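Local coordinates for type I site-specific restriction-modification system, R (Restriction) subunit (Vibrio vulnificus, PDB 3H1T), which is probably the DNA-cleaving and ATP-driven translocating subunit of a type I restriction enzyme, represented here by a fragment with nuclease and helicase-like motor parts, at residues 68-73 / 543-548; 92-95 / 101-104. One frame throughout, in Å; residues are numbered along the deposited sequence.

Contact 1: 68-73 / 543-548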
# COMPACT_ATOMS: atom_id res chain seq x y z
N VAL A 68 10.83 -19.45 10.21
CA VAL A 68 9.77 -18.46 9.94
C VAL A 68 8.35 -19.00 9.72
O VAL A 68 8.18 -20.12 9.26
CB VAL A 68 10.12 -17.60 8.67
CG1 VAL A 68 11.64 -17.52 8.51
CG2 VAL A 68 9.47 -18.17 7.43
N GLN A 69 7.36 -18.17 10.05
CA GLN A 69 5.94 -18.52 9.89
C GLN A 69 5.02 -17.30 10.03
O GLN A 69 5.47 -16.21 10.38
CB GLN A 69 5.52 -19.55 10.95
CG GLN A 69 5.86 -19.12 12.37
CD GLN A 69 5.36 -20.08 13.43
OE1 GLN A 69 4.17 -20.15 13.72
NE2 GLN A 69 6.28 -20.85 14.01
N ARG A 70 3.75 -17.48 9.72
CA ARG A 70 2.75 -16.42 9.85
C ARG A 70 2.06 -16.75 11.17
O ARG A 70 1.87 -17.92 11.49
CB ARG A 70 1.72 -16.49 8.71
CG ARG A 70 2.28 -16.59 7.31
CD ARG A 70 1.19 -16.42 6.27
NE ARG A 70 1.01 -15.02 5.90
CZ ARG A 70 1.46 -14.48 4.77
NH1 ARG A 70 2.12 -15.23 3.90
NH2 ARG A 70 1.26 -13.20 4.52
N GLY A 71 1.72 -15.75 11.98
CA GLY A 71 0.97 -16.03 13.18
C GLY A 71 -0.29 -15.30 12.80
O GLY A 71 -0.88 -15.62 11.78
N GLU A 72 -0.77 -14.43 13.68
CA GLU A 72 -1.88 -13.54 13.38
C GLU A 72 -3.15 -14.15 12.74
O GLU A 72 -3.68 -15.12 13.24
CB GLU A 72 -1.30 -12.46 12.44
CG GLU A 72 -2.02 -11.10 12.41
CD GLU A 72 -1.70 -10.20 13.60
OE1 GLU A 72 -0.64 -10.36 14.24
OE2 GLU A 72 -2.54 -9.31 13.86
N GLN A 73 -3.63 -13.50 11.66
CA GLN A 73 -4.86 -13.85 10.92
C GLN A 73 -6.06 -13.22 11.62
O GLN A 73 -6.73 -13.87 12.39
CB GLN A 73 -5.03 -15.37 10.82
CG GLN A 73 -4.51 -16.01 9.55
CD GLN A 73 -5.49 -15.86 8.41
OE1 GLN A 73 -5.87 -16.84 7.76
NE2 GLN A 73 -5.90 -14.64 8.17
N LEU A 543 5.48 -9.34 -1.09
CA LEU A 543 5.51 -10.74 -0.69
C LEU A 543 5.31 -11.73 -1.84
O LEU A 543 4.57 -11.47 -2.79
CB LEU A 543 4.46 -11.02 0.39
CG LEU A 543 4.68 -10.66 1.86
CD1 LEU A 543 3.38 -10.84 2.61
CD2 LEU A 543 5.77 -11.53 2.46
N ARG A 544 5.99 -12.87 -1.74
CA ARG A 544 5.93 -13.92 -2.74
C ARG A 544 6.30 -15.24 -2.08
O ARG A 544 7.29 -15.89 -2.44
CB ARG A 544 6.89 -13.64 -3.89
CG ARG A 544 6.20 -13.29 -5.19
CD ARG A 544 5.14 -14.33 -5.57
NE ARG A 544 4.41 -13.95 -6.78
CZ ARG A 544 3.41 -14.65 -7.31
NH1 ARG A 544 3.01 -15.78 -6.73
NH2 ARG A 544 2.81 -14.23 -8.41
N GLU A 545 5.50 -15.60 -1.08
CA GLU A 545 5.66 -16.83 -0.30
C GLU A 545 5.78 -17.95 -1.31
O GLU A 545 6.47 -18.96 -1.09
CB GLU A 545 4.40 -17.00 0.53
CG GLU A 545 4.24 -18.27 1.32
CD GLU A 545 3.08 -18.15 2.31
OE1 GLU A 545 2.02 -17.61 1.92
OE2 GLU A 545 3.22 -18.61 3.46
N ASP A 546 5.09 -17.74 -2.42
CA ASP A 546 5.03 -18.64 -3.55
C ASP A 546 6.45 -19.05 -3.96
O ASP A 546 6.76 -20.23 -4.11
CB ASP A 546 4.32 -17.89 -4.69
CG ASP A 546 3.79 -18.81 -5.76
OD1 ASP A 546 3.39 -19.94 -5.44
OD2 ASP A 546 3.73 -18.37 -6.93
N TYR A 547 7.30 -18.04 -4.11
CA TYR A 547 8.69 -18.21 -4.51
C TYR A 547 9.70 -18.00 -3.37
O TYR A 547 10.77 -17.45 -3.59
CB TYR A 547 8.98 -17.25 -5.66
CG TYR A 547 8.41 -17.75 -6.96
CD1 TYR A 547 9.12 -18.66 -7.74
CD2 TYR A 547 7.11 -17.42 -7.36
CE1 TYR A 547 8.57 -19.23 -8.88
CE2 TYR A 547 6.55 -17.99 -8.51
CZ TYR A 547 7.29 -18.89 -9.25
OH TYR A 547 6.73 -19.50 -10.35
N GLY A 548 9.35 -18.44 -2.17
CA GLY A 548 10.25 -18.29 -1.04
C GLY A 548 10.51 -16.86 -0.58
O GLY A 548 11.46 -16.61 0.17

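Contact 2: 92-95 / 101-104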
# COMPACT_ATOMS: atom_id res chain seq x y z
N GLU A 92 -18.95 -8.45 18.24
CA GLU A 92 -18.05 -9.27 19.04
C GLU A 92 -18.99 -10.10 19.92
O GLU A 92 -19.76 -9.55 20.71
CB GLU A 92 -17.13 -8.41 19.90
CG GLU A 92 -15.62 -8.58 19.66
CD GLU A 92 -15.11 -10.01 19.84
OE1 GLU A 92 -15.14 -10.54 20.97
OE2 GLU A 92 -14.66 -10.60 18.83
N ALA A 93 -18.94 -11.42 19.79
CA ALA A 93 -19.81 -12.25 20.60
C ALA A 93 -19.02 -12.84 21.75
O ALA A 93 -17.79 -12.95 21.67
CB ALA A 93 -20.43 -13.37 19.75
N LYS A 94 -19.70 -13.18 22.82
CA LYS A 94 -19.07 -13.76 23.98
C LYS A 94 -20.05 -14.77 24.53
O LYS A 94 -21.23 -14.74 24.21
CB LYS A 94 -18.76 -12.68 25.03
CG LYS A 94 -17.54 -11.83 24.68
CD LYS A 94 -16.24 -12.63 24.81
CE LYS A 94 -15.03 -11.96 24.13
NZ LYS A 94 -14.63 -10.65 24.70
N PRO A 95 -19.57 -15.72 25.36
CA PRO A 95 -20.50 -16.71 25.92
C PRO A 95 -21.61 -16.06 26.77
O PRO A 95 -21.37 -15.04 27.41
CB PRO A 95 -19.57 -17.61 26.75
CG PRO A 95 -18.45 -16.68 27.12
CD PRO A 95 -18.20 -15.93 25.84
N GLY A 101 -20.33 -5.65 28.33
CA GLY A 101 -19.32 -4.62 28.21
C GLY A 101 -17.91 -5.13 27.98
O GLY A 101 -17.00 -4.34 27.74
N GLN A 102 -17.72 -6.44 28.07
CA GLN A 102 -16.41 -7.04 27.91
C GLN A 102 -15.88 -6.88 26.49
O GLN A 102 -14.80 -6.33 26.29
CB GLN A 102 -16.48 -8.53 28.28
CG GLN A 102 -15.12 -9.21 28.51
CD GLN A 102 -15.26 -10.70 28.77
OE1 GLN A 102 -15.71 -11.13 29.84
NE2 GLN A 102 -14.91 -11.50 27.77
N GLY A 103 -16.64 -7.34 25.50
CA GLY A 103 -16.21 -7.24 24.12
C GLY A 103 -16.35 -5.88 23.45
O GLY A 103 -16.09 -5.78 22.25
N MSE A 104 -16.71 -4.84 24.20
CA MSE A 104 -16.89 -3.53 23.60
C MSE A 104 -15.65 -2.92 22.97
O MSE A 104 -15.68 -2.52 21.81
CB MSE A 104 -17.48 -2.54 24.62
CG MSE A 104 -18.01 -1.26 23.96
SE MSE A 104 -19.62 -1.54 22.89
CE MSE A 104 -18.86 -2.16 21.23

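Contact 1: 68-73 / 543-548
A β-hairpin that follows strand 49-55 in the chain and precedes strand 75-81, two neighbouring strands of what is probably the nuclease sheet, meets the second helicase-like domain here, through Arg70 on one side and Leu543 and Glu545 on the other. Arg70 ends strand 67-70; the loop 543-548 follows the sequence carrying motif VI of superfamily 2 helicases and leads into strand 552-556. The main link is a salt bridge, with Arg70 NH1 3.1 Å from Glu545 OE1. It is not a flat, two-pronged pairing: the guanidinium and carboxylate planes stand 50° apart, and OE1 approaches obliquely. The second carboxylate oxygen lies farther away, with Glu545 OE2 3.6 Å from Arg70 NH1. Glu545 reaches across because its CG is anti to the backbone N (chi1 174°) and the chain stays extended beyond it. Arg70 instead bends at chi3, near 90°, and its NE is hydrogen-bonded to the carbonyl of Gly59. That bond holds the inner end of the guanidinium while NH1 meets the glutamate. The side chains of Arg70 and Leu543 run toward each other from opposite directions, with Leu543 CD1 3.7 Å from Arg70 NH2. Within 543-548 the turn is braced by a second salt bridge, Arg544 NH1 to Asp546 OD2 at 2.7 Å. Just 133 Å² is buried in all, and no hydrogen bond joins the two segments. The arrangement is a small surface contact between domains, one arginine of an N-terminal hairpin touching a loop of a RecA-like motor domain.

Contact 2: 92-95 / 101-104
Glu92 and Lys94 pack against Gln102 and Gly103 where the chain passes from strand 86-93 to helix 104-114. The Glu-Ala-Lys sequence at 92-94, with Asp77 close by, is consistent with the PD-(D/E)xK nuclease motif expected in the N-terminal domain of type I restriction subunits. Past Gly101 the chain comes to Gln102, whose extended side chain crosses that of Lys94 at about a right angle. Gln102 is poorly ordered and its amide is probably turned over, so no bond is assigned to it. Gly103 follows as the N-cap residue of the helix, its CA 5.8 Å from that of Glu92. Here the backbone itself makes the contact: Gly103 O rests 3.7 Å from Glu92 CB, and the glutamate CG is almost as near. Having no side chain, Gly103 lets the backbone come close to Glu92. Met104, a selenomethionine, opens the helix and turns its CB from the strand; its side chain packs on Leu128 and Phe130 of strand 127-131. Glu92 is also covered by Gln106, Ala107 and Tyr110 of the same helix, while its OE2 lies close to Asp77 OD2, which in turn accepts a hydrogen bond from Ala93 N. Lys94 folds back at chi2 (-70°) and again at chi4 (64°), bringing its amino group beside the N-cap residue. There NZ lies 3.8 Å from Gly103 CA and makes a long salt bridge, also 3.8 Å, to Glu92 OE1.

From the N terminus the chain forms helix 26-40 and strand 49-55, then the hairpin 61-64/67-70, where contact 1 begins. It returns to the sheet of the N-terminal, probably nuclease, domain through strands 75-81 and 86-93, and contact 2 closes a short loop, with five residues between its segments, at the head of helix 104-114. The other end of contact 1 is separated from the first by 469 residues, beyond the sheet containing 200-205 and within the domain containing 552-556. Contact 2 is therefore nested inside the loop closed by contact 1. The two do not touch, their nearest atoms being about 11 Å apart. Contact 2 is internal to the N-terminal domain; contact 1 joins that domain's hairpin to the second motor domain.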